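Local coordinates for protein UDP-N-acetylmuramate-alanine ligase MurC (Thermotoga maritima, PDB 1J6U) that joins L-alanine to UDP-N-acetylmuramate at the expense of ATP, a cytoplasmic step of peptidoglycan synthesis for the bacterial cell wall, at residues F146-L154 with E305-F313; G24-E32 with R101-E112. One frame throughout, in Å; residues are numbered along the deposited sequence.

Interaction 1 of 2, residues F146-L154 with E305-F313; sequences FLGGIMDSL and EFRGVHRRF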
loop_
_atom_site.group_PDB
_atom_site.type_symbol
_atom_site.label_atom_id
_atom_site.label_comp_id
_atom_site.label_asym_id
_atom_site.label_seq_id
_atom_site.Cartn_x
_atom_site.Cartn_y
_atom_site.Cartn_z
ATOM N N PHE A 146 -8.298 -7.512 4.310
ATOM C CA PHE A 146 -8.477 -6.086 4.466
ATOM C C PHE A 146 -7.151 -5.534 3.988
ATOM O O PHE A 146 -6.156 -5.550 4.716
ATOM C CB PHE A 146 -8.698 -5.681 5.943
ATOM C CG PHE A 146 -10.038 -6.044 6.469
ATOM C CD1 PHE A 146 -10.275 -7.309 7.000
ATOM C CD2 PHE A 146 -11.096 -5.136 6.398
ATOM C CE1 PHE A 146 -11.564 -7.643 7.448
ATOM C CE2 PHE A 146 -12.366 -5.484 6.843
ATOM C CZ PHE A 146 -12.597 -6.739 7.367
ATOM N N LEU A 147 -7.143 -5.016 2.772
ATOM C CA LEU A 147 -5.917 -4.490 2.200
ATOM C C LEU A 147 -5.922 -2.977 2.136
ATOM O O LEU A 147 -6.963 -2.369 1.879
ATOM C CB LEU A 147 -5.787 -5.003 0.776
ATOM C CG LEU A 147 -4.490 -5.642 0.334
ATOM C CD1 LEU A 147 -4.452 -5.473 -1.172
ATOM C CD2 LEU A 147 -3.268 -5.018 1.014
ATOM N N GLY A 148 -4.748 -2.385 2.330
ATOM C CA GLY A 148 -4.596 -0.941 2.232
ATOM C C GLY A 148 -4.175 -0.577 0.814
ATOM O O GLY A 148 -3.405 0.352 0.593
ATOM N N GLY A 149 -4.678 -1.320 -0.165
ATOM C CA GLY A 149 -4.292 -1.041 -1.529
ATOM C C GLY A 149 -5.163 -1.912 -2.391
ATOM O O GLY A 149 -6.015 -2.620 -1.855
ATOM N N ILE A 150 -4.999 -1.852 -3.709
ATOM C CA ILE A 150 -5.828 -2.673 -4.550
ATOM C C ILE A 150 -5.065 -3.858 -5.160
ATOM O O ILE A 150 -4.002 -3.700 -5.773
ATOM C CB ILE A 150 -6.450 -1.857 -5.705
ATOM C CG1 ILE A 150 -7.322 -0.731 -5.152
ATOM C CG2 ILE A 150 -7.277 -2.796 -6.610
ATOM C CD1 ILE A 150 -8.508 -1.216 -4.329
HETATM N N MSE A 151 -5.623 -5.046 -4.991
HETATM C CA MSE A 151 -5.034 -6.238 -5.583
HETATM C C MSE A 151 -6.142 -6.873 -6.380
HETATM O O MSE A 151 -7.151 -7.283 -5.831
HETATM C CB MSE A 151 -4.528 -7.227 -4.533
HETATM C CG MSE A 151 -4.035 -8.512 -5.187
HETATM SE SE MSE A 151 -2.801 -9.553 -4.096
HETATM C CE MSE A 151 -4.063 -10.266 -2.818
ATOM N N ASP A 152 -5.942 -6.976 -7.680
ATOM C CA ASP A 152 -6.965 -7.523 -8.552
ATOM C C ASP A 152 -7.533 -8.879 -8.247
ATOM O O ASP A 152 -8.697 -9.149 -8.548
ATOM C CB ASP A 152 -6.474 -7.467 -9.987
ATOM C CG ASP A 152 -6.198 -6.052 -10.409
ATOM O OD1 ASP A 152 -7.043 -5.190 -10.059
ATOM O OD2 ASP A 152 -5.155 -5.797 -11.057
ATOM N N SER A 153 -6.724 -9.730 -7.640
ATOM C CA SER A 153 -7.159 -11.070 -7.304
ATOM C C SER A 153 -8.199 -11.029 -6.178
ATOM O O SER A 153 -8.915 -12.008 -5.963
ATOM C CB SER A 153 -5.944 -11.895 -6.891
ATOM O OG SER A 153 -5.384 -11.372 -5.702
ATOM N N LEU A 154 -8.281 -9.911 -5.455
ATOM C CA LEU A 154 -9.286 -9.758 -4.386
ATOM C C LEU A 154 -10.646 -9.386 -4.965
ATOM O O LEU A 154 -10.754 -8.462 -5.770
ATOM C CB LEU A 154 -8.867 -8.675 -3.424
ATOM C CG LEU A 154 -7.624 -8.969 -2.635
ATOM C CD1 LEU A 154 -7.441 -7.903 -1.540
ATOM C CD2 LEU A 154 -7.807 -10.365 -2.055
ATOM N N GLU A 305 3.669 -16.167 -8.506
ATOM C CA GLU A 305 2.527 -15.671 -9.253
ATOM C C GLU A 305 1.933 -14.337 -8.754
ATOM O O GLU A 305 1.118 -13.750 -9.423
ATOM C CB GLU A 305 1.432 -16.754 -9.249
ATOM C CG GLU A 305 1.681 -17.923 -10.232
ATOM C CD GLU A 305 0.742 -19.133 -9.991
ATOM O OE1 GLU A 305 -0.354 -18.937 -9.408
ATOM O OE2 GLU A 305 1.097 -20.276 -10.395
ATOM N N PHE A 306 2.352 -13.873 -7.590
ATOM C CA PHE A 306 1.825 -12.664 -6.993
ATOM C C PHE A 306 1.907 -11.538 -7.981
ATOM O O PHE A 306 2.977 -11.272 -8.470
ATOM C CB PHE A 306 2.646 -12.317 -5.772
ATOM C CG PHE A 306 2.257 -11.046 -5.133
ATOM C CD1 PHE A 306 0.952 -10.858 -4.652
ATOM C CD2 PHE A 306 3.201 -10.042 -4.971
ATOM C CE1 PHE A 306 0.615 -9.686 -4.026
ATOM C CE2 PHE A 306 2.877 -8.865 -4.339
ATOM C CZ PHE A 306 1.575 -8.679 -3.863
ATOM N N ARG A 307 0.789 -10.861 -8.255
ATOM C CA ARG A 307 0.798 -9.806 -9.253
ATOM C C ARG A 307 1.030 -8.379 -8.794
ATOM O O ARG A 307 1.201 -7.478 -9.611
ATOM C CB ARG A 307 -0.424 -9.944 -10.171
ATOM C CG ARG A 307 -0.244 -11.169 -11.100
ATOM C CD ARG A 307 -1.394 -11.454 -12.066
ATOM N N GLY A 308 1.115 -8.190 -7.488
ATOM C CA GLY A 308 1.419 -6.869 -6.965
ATOM C C GLY A 308 0.190 -6.079 -6.603
ATOM O O GLY A 308 -0.957 -6.489 -6.859
ATOM N N VAL A 309 0.435 -4.932 -6.006
ATOM C CA VAL A 309 -0.639 -4.048 -5.582
ATOM C C VAL A 309 -0.591 -2.827 -6.444
ATOM O O VAL A 309 0.509 -2.339 -6.715
ATOM C CB VAL A 309 -0.408 -3.569 -4.175
ATOM C CG1 VAL A 309 -1.524 -2.543 -3.756
ATOM C CG2 VAL A 309 -0.337 -4.759 -3.274
ATOM N N HIS A 310 -1.758 -2.312 -6.857
ATOM C CA HIS A 310 -1.764 -1.081 -7.679
ATOM C C HIS A 310 -1.007 0.050 -7.021
ATOM O O HIS A 310 -1.067 0.262 -5.801
ATOM C CB HIS A 310 -3.191 -0.657 -8.053
ATOM C CG HIS A 310 -3.873 -1.657 -8.952
ATOM N ND1 HIS A 310 -5.136 -1.469 -9.479
ATOM C CD2 HIS A 310 -3.456 -2.868 -9.405
ATOM C CE1 HIS A 310 -5.466 -2.520 -10.213
ATOM N NE2 HIS A 310 -4.464 -3.383 -10.184
ATOM N N ARG A 311 -0.206 0.701 -7.847
ATOM C CA ARG A 311 0.645 1.821 -7.496
ATOM C C ARG A 311 1.919 1.411 -6.812
ATOM O O ARG A 311 2.660 2.267 -6.300
ATOM C CB ARG A 311 -0.075 2.865 -6.644
ATOM C CG ARG A 311 -1.303 3.498 -7.321
ATOM C CD ARG A 311 -1.109 4.991 -7.306
ATOM N NE ARG A 311 -2.280 5.658 -6.794
ATOM C CZ ARG A 311 -2.309 6.928 -6.420
ATOM N NH1 ARG A 311 -1.227 7.714 -6.500
ATOM N NH2 ARG A 311 -3.436 7.404 -5.927
ATOM N N ARG A 312 2.182 0.116 -6.742
ATOM C CA ARG A 312 3.499 -0.284 -6.197
ATOM C C ARG A 312 4.129 -0.877 -7.462
ATOM O O ARG A 312 3.950 -2.049 -7.770
ATOM C CB ARG A 312 3.384 -1.323 -5.078
ATOM C CG ARG A 312 2.156 -1.174 -4.249
ATOM C CD ARG A 312 2.294 -0.138 -3.157
ATOM N NE ARG A 312 0.951 0.343 -2.862
ATOM C CZ ARG A 312 0.572 0.838 -1.697
ATOM N NH1 ARG A 312 1.440 0.930 -0.700
ATOM N NH2 ARG A 312 -0.684 1.224 -1.536
ATOM N N PHE A 313 4.795 -0.003 -8.216
ATOM C CA PHE A 313 5.392 -0.310 -9.499
ATOM C C PHE A 313 4.432 -1.170 -10.329
ATOM O O PHE A 313 4.842 -2.218 -10.848
ATOM C CB PHE A 313 6.721 -1.047 -9.330
ATOM C CG PHE A 313 7.652 -0.941 -10.548
ATOM C CD1 PHE A 313 8.667 0.022 -10.596
ATOM C CD2 PHE A 313 7.534 -1.822 -11.627
ATOM C CE1 PHE A 313 9.547 0.099 -11.700
ATOM C CE2 PHE A 313 8.416 -1.745 -12.727
ATOM C CZ PHE A 313 9.416 -0.782 -12.751
HETATM O O HOH W 1 -3.538 0.308 -4.293
HETATM O O HOH W 2 -2.936 -7.097 -8.752
#
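His310 and Asp152 meet where two loops of the Mur ligase run side by side, one following strand 144-146 of the central ATPase domain, the other linking helix 296-305 to the first strand of the C-terminal domain. His310 NE2 donates to Asp152 OD2 over 2.7 Å, a His-carboxylate hydrogen bond. The oxygen lies close to the ring plane and is met on its syn side but 33° out of the carboxylate plane, the carboxylate and ring planes being 65° apart. One face of the same imidazole carries Ile150 CG2, a CH-pi contact 4.2 Å from the centroid of the His310 ring. With CG anti to its own carbonyl carbon (chi1 -65°), His310 swings its ring across to both partners. The backbones also join: His310 N donates to Ile150 O at 2.9 Å, nearly straight and in the carbonyl plane. Two waters extend this link, one between Ile150 N and His310 O, the other between Asp152 N and Gly308 O. Further along, Met151, a selenomethionine, brings SE to the edge of the Phe306 ring, 3.4 Å from CE1, in a Met-aromatic contact. Phe306 in turn packs on helix 125-138 of the central domain, where its ring meets that of His134. Two tight turns shape the loops: a type I turn from Met151 to Leu154 and a type II turn from Val309 to Arg312. At Gly149 a side chain would run into Val309 CG1, which instead sits 3.9 Å from Gly149 CA.

Interaction 2 of 2, residues G24-E32 with R101-E112; sequences GMSAVALHE and RLHYFRDTLKRE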
loop_
_atom_site.group_PDB
_atom_site.type_symbol
_atom_site.label_atom_id
_atom_site.label_comp_id
_atom_site.label_asym_id
_atom_site.label_seq_id
_atom_site.Cartn_x
_atom_site.Cartn_y
_atom_site.Cartn_z
ATOM N N GLY A 24 -8.715 2.507 3.517
ATOM C CA GLY A 24 -9.023 1.884 4.807
ATOM C C GLY A 24 -10.522 1.725 5.064
ATOM O O GLY A 24 -11.064 0.618 5.248
HETATM N N MSE A 25 -11.203 2.859 5.044
HETATM C CA MSE A 25 -12.608 2.889 5.255
HETATM C C MSE A 25 -13.414 2.082 4.277
HETATM O O MSE A 25 -14.379 1.437 4.694
HETATM C CB MSE A 25 -13.093 4.338 5.244
HETATM C CG MSE A 25 -12.750 5.015 6.540
HETATM SE SE MSE A 25 -13.927 4.411 7.989
HETATM C CE MSE A 25 -15.345 5.699 7.615
ATOM N N SER A 26 -13.071 2.106 2.986
ATOM C CA SER A 26 -13.913 1.335 2.060
ATOM C C SER A 26 -13.849 -0.155 2.374
ATOM O O SER A 26 -14.839 -0.865 2.190
ATOM C CB SER A 26 -13.547 1.584 0.581
ATOM O OG SER A 26 -12.149 1.561 0.359
ATOM N N ALA A 27 -12.699 -0.613 2.874
ATOM C CA ALA A 27 -12.552 -2.033 3.201
ATOM C C ALA A 27 -13.527 -2.430 4.302
ATOM O O ALA A 27 -14.258 -3.443 4.190
ATOM C CB ALA A 27 -11.138 -2.329 3.634
ATOM N N VAL A 28 -13.543 -1.618 5.355
ATOM C CA VAL A 28 -14.424 -1.856 6.482
ATOM C C VAL A 28 -15.875 -1.721 6.000
ATOM O O VAL A 28 -16.726 -2.519 6.386
ATOM C CB VAL A 28 -14.135 -0.868 7.628
ATOM C CG1 VAL A 28 -15.079 -1.110 8.775
ATOM C CG2 VAL A 28 -12.705 -1.021 8.085
ATOM N N ALA A 29 -16.159 -0.749 5.133
ATOM C CA ALA A 29 -17.517 -0.610 4.641
ATOM C C ALA A 29 -17.914 -1.854 3.841
ATOM O O ALA A 29 -19.018 -2.384 4.030
ATOM C CB ALA A 29 -17.667 0.635 3.774
ATOM N N LEU A 30 -17.025 -2.313 2.955
ATOM C CA LEU A 30 -17.306 -3.490 2.117
ATOM C C LEU A 30 -17.560 -4.737 3.003
ATOM O O LEU A 30 -18.479 -5.502 2.770
ATOM C CB LEU A 30 -16.149 -3.717 1.141
ATOM C CG LEU A 30 -16.073 -2.767 -0.069
ATOM C CD1 LEU A 30 -14.636 -2.654 -0.556
ATOM C CD2 LEU A 30 -16.966 -3.263 -1.203
ATOM N N HIS A 31 -16.743 -4.924 4.024
ATOM C CA HIS A 31 -16.937 -6.019 4.954
ATOM C C HIS A 31 -18.371 -5.972 5.541
ATOM O O HIS A 31 -19.101 -6.968 5.510
ATOM C CB HIS A 31 -15.892 -5.910 6.077
ATOM C CG HIS A 31 -16.002 -6.980 7.111
ATOM N ND1 HIS A 31 -15.871 -8.319 6.812
ATOM C CD2 HIS A 31 -16.232 -6.909 8.442
ATOM C CE1 HIS A 31 -16.016 -9.027 7.916
ATOM N NE2 HIS A 31 -16.236 -8.195 8.918
ATOM N N GLU A 32 -18.769 -4.810 6.062
ATOM C CA GLU A 32 -20.097 -4.640 6.648
ATOM C C GLU A 32 -21.168 -4.851 5.585
ATOM O O GLU A 32 -22.229 -5.436 5.833
ATOM C CB GLU A 32 -20.222 -3.247 7.271
ATOM C CG GLU A 32 -19.385 -3.068 8.531
ATOM C CD GLU A 32 -19.779 -4.046 9.629
ATOM O OE1 GLU A 32 -20.888 -4.607 9.533
ATOM O OE2 GLU A 32 -18.997 -4.256 10.593
ATOM N N ARG A 101 -12.488 4.588 12.867
ATOM C CA ARG A 101 -12.094 3.498 11.981
ATOM C C ARG A 101 -11.315 2.352 12.655
ATOM O O ARG A 101 -11.815 1.231 12.745
ATOM C CB ARG A 101 -11.272 4.080 10.827
ATOM C CG ARG A 101 -10.997 3.122 9.651
ATOM C CD ARG A 101 -10.129 3.809 8.567
ATOM N NE ARG A 101 -8.935 4.433 9.159
ATOM C CZ ARG A 101 -8.229 5.425 8.598
ATOM N NH1 ARG A 101 -7.153 5.939 9.214
ATOM N NH2 ARG A 101 -8.594 5.916 7.416
ATOM N N LEU A 102 -10.121 2.646 13.167
ATOM C CA LEU A 102 -9.269 1.609 13.746
ATOM C C LEU A 102 -9.934 0.897 14.868
ATOM O O LEU A 102 -9.973 -0.337 14.907
ATOM C CB LEU A 102 -7.951 2.172 14.259
ATOM C CG LEU A 102 -6.679 1.509 13.755
ATOM C CD1 LEU A 102 -5.627 1.679 14.823
ATOM C CD2 LEU A 102 -6.915 0.025 13.423
ATOM N N HIS A 103 -10.450 1.693 15.789
ATOM C CA HIS A 103 -11.136 1.165 16.949
ATOM C C HIS A 103 -12.299 0.263 16.530
ATOM O O HIS A 103 -12.503 -0.793 17.106
ATOM C CB HIS A 103 -11.660 2.316 17.806
ATOM C CG HIS A 103 -12.331 1.854 19.051
ATOM N ND1 HIS A 103 -11.642 1.632 20.223
ATOM C CD2 HIS A 103 -13.608 1.463 19.280
ATOM C CE1 HIS A 103 -12.464 1.119 21.122
ATOM N NE2 HIS A 103 -13.662 1.005 20.575
ATOM N N TYR A 104 -13.066 0.684 15.530
ATOM C CA TYR A 104 -14.202 -0.108 15.066
ATOM C C TYR A 104 -13.701 -1.401 14.411
ATOM O O TYR A 104 -14.296 -2.478 14.541
ATOM C CB TYR A 104 -15.006 0.683 14.054
ATOM C CG TYR A 104 -16.212 -0.061 13.555
ATOM C CD1 TYR A 104 -17.327 -0.258 14.380
ATOM C CD2 TYR A 104 -16.260 -0.549 12.243
ATOM C CE1 TYR A 104 -18.471 -0.913 13.903
ATOM C CE2 TYR A 104 -17.387 -1.209 11.765
ATOM C CZ TYR A 104 -18.486 -1.381 12.597
ATOM O OH TYR A 104 -19.597 -2.001 12.102
ATOM N N PHE A 105 -12.604 -1.264 13.680
ATOM C CA PHE A 105 -11.991 -2.395 13.033
ATOM C C PHE A 105 -11.588 -3.419 14.115
ATOM O O PHE A 105 -11.871 -4.623 14.000
ATOM C CB PHE A 105 -10.760 -1.933 12.259
ATOM C CG PHE A 105 -10.099 -3.026 11.520
ATOM C CD1 PHE A 105 -10.822 -3.782 10.599
ATOM C CD2 PHE A 105 -8.769 -3.336 11.761
ATOM C CE1 PHE A 105 -10.228 -4.840 9.917
ATOM C CE2 PHE A 105 -8.162 -4.390 11.089
ATOM C CZ PHE A 105 -8.899 -5.142 10.163
ATOM N N ARG A 106 -10.933 -2.949 15.174
ATOM C CA ARG A 106 -10.566 -3.881 16.212
ATOM C C ARG A 106 -11.786 -4.575 16.755
ATOM O O ARG A 106 -11.779 -5.785 16.990
ATOM C CB ARG A 106 -9.873 -3.211 17.360
ATOM C CG ARG A 106 -9.084 -4.225 18.129
ATOM C CD ARG A 106 -8.525 -3.680 19.392
ATOM N NE ARG A 106 -9.572 -3.572 20.387
ATOM C CZ ARG A 106 -9.359 -3.117 21.604
ATOM N NH1 ARG A 106 -8.140 -2.735 21.945
ATOM N NH2 ARG A 106 -10.358 -3.043 22.467
ATOM N N ASP A 107 -12.844 -3.818 16.968
ATOM C CA ASP A 107 -14.043 -4.437 17.476
ATOM C C ASP A 107 -14.533 -5.410 16.434
ATOM O O ASP A 107 -15.038 -6.483 16.765
ATOM C CB ASP A 107 -15.125 -3.398 17.760
ATOM C CG ASP A 107 -14.822 -2.581 18.987
ATOM O OD1 ASP A 107 -13.837 -2.931 19.691
ATOM O OD2 ASP A 107 -15.566 -1.601 19.245
ATOM N N THR A 108 -14.370 -5.047 15.165
ATOM C CA THR A 108 -14.852 -5.921 14.107
ATOM C C THR A 108 -14.104 -7.245 14.129
ATOM O O THR A 108 -14.690 -8.301 13.905
ATOM C CB THR A 108 -14.764 -5.238 12.726
ATOM O OG1 THR A 108 -16.050 -4.670 12.399
ATOM C CG2 THR A 108 -14.349 -6.251 11.650
ATOM N N LEU A 109 -12.815 -7.198 14.423
ATOM C CA LEU A 109 -12.067 -8.428 14.496
ATOM C C LEU A 109 -12.534 -9.184 15.725
ATOM O O LEU A 109 -12.728 -10.391 15.650
ATOM C CB LEU A 109 -10.568 -8.150 14.568
ATOM C CG LEU A 109 -10.003 -7.534 13.290
ATOM C CD1 LEU A 109 -8.527 -7.272 13.429
ATOM C CD2 LEU A 109 -10.293 -8.476 12.160
ATOM N N LYS A 110 -12.729 -8.499 16.854
ATOM C CA LYS A 110 -13.198 -9.204 18.042
ATOM C C LYS A 110 -14.441 -9.996 17.689
ATOM O O LYS A 110 -14.598 -11.129 18.122
ATOM C CB LYS A 110 -13.512 -8.256 19.204
ATOM C CG LYS A 110 -12.270 -7.802 19.960
ATOM C CD LYS A 110 -12.561 -6.887 21.146
ATOM C CE LYS A 110 -11.259 -6.411 21.811
ATOM N NZ LYS A 110 -11.466 -5.775 23.146
ATOM N N ARG A 111 -15.335 -9.421 16.899
ATOM C CA ARG A 111 -16.516 -10.170 16.524
ATOM C C ARG A 111 -16.125 -11.353 15.619
ATOM O O ARG A 111 -16.661 -12.449 15.763
ATOM C CB ARG A 111 -17.526 -9.267 15.813
ATOM C CG ARG A 111 -18.447 -8.494 16.743
ATOM C CD ARG A 111 -19.301 -7.469 15.990
ATOM N NE ARG A 111 -18.789 -6.113 16.183
ATOM C CZ ARG A 111 -18.558 -5.240 15.201
ATOM N NH1 ARG A 111 -18.791 -5.559 13.925
ATOM N NH2 ARG A 111 -18.075 -4.043 15.498
ATOM N N GLU A 112 -15.199 -11.140 14.687
ATOM C CA GLU A 112 -14.778 -12.216 13.787
ATOM C C GLU A 112 -14.321 -13.472 14.529
ATOM O O GLU A 112 -14.580 -14.580 14.069
ATOM C CB GLU A 112 -13.636 -11.753 12.871
ATOM C CG GLU A 112 -14.080 -11.076 11.595
ATOM C CD GLU A 112 -14.987 -11.950 10.744
ATOM O OE1 GLU A 112 -14.584 -13.076 10.397
ATOM O OE2 GLU A 112 -16.108 -11.511 10.412
HETATM O O HOH W 3 -9.578 5.222 5.036
#
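Met25, a selenomethionine near the start of helix 23-34, lays CG and SE against the aliphatic part of Arg101, CG coming within 3.5 Å of Arg101 CD. A water accepts from Met25 N and, weakly, from Arg101 NH2, while Arg101 NH1 reaches Glu174 in a salt bridge. One turn on, Val28 spreads its two methyls: CG1, anti to the backbone N (chi1 179°), meets the edge of the Tyr104 ring 3.7 Å from CD2, and CG2 turns to Phe105. His31 touches the methyl of Thr108 and points its ring edge at Glu112, with CE1 3.5 Å from OE2; His31 ND1 is hydrogen-bonded to Tyr159 OH. Glu32 OE2 ends the series 2.8 Å from Tyr104 OH, a weak hydrogen bond at most, since the one hydroxyl proton has another acceptor within reach. Glu32 OE2 also forms a long salt bridge to Arg111 NH1 at 3.6 Å, while Asn37 holds OE1. A phenylalanine in place of Tyr104 would probably leave the buried Glu32 OE2 without the phenol hydroxyl, relying more on the long salt bridge to Arg111. The axes of segments 24-32 and 101-112 approach to 10.8 Å, their N-to-C directions 35° apart, on one side of the parallel sheet of the Rossmann-like N-terminal domain.

How the interactions relate
Phe146 joins the two contacts, whose centres lie about 19 Å apart. It opens the 146-154 segment of interaction 1, yet its ring packs against both helices of interaction 2, with Phe146 CZ 3.4 Å from His31 CG and Phe146 CD2 3.6 Å from Phe105 CE1; both rings meet it edge-to-face. Interaction 2 belongs to the N-terminal domain but abuts the central one, and interaction 1 ties the central domain to the approach to the C-terminal domain. Only interaction 1 comes up to the predicted ATP site, the side chain of Arg312 being about 4 Å from that of Thr126; interaction 2 stands farther back, with Gly24 about 10 Å from Thr126.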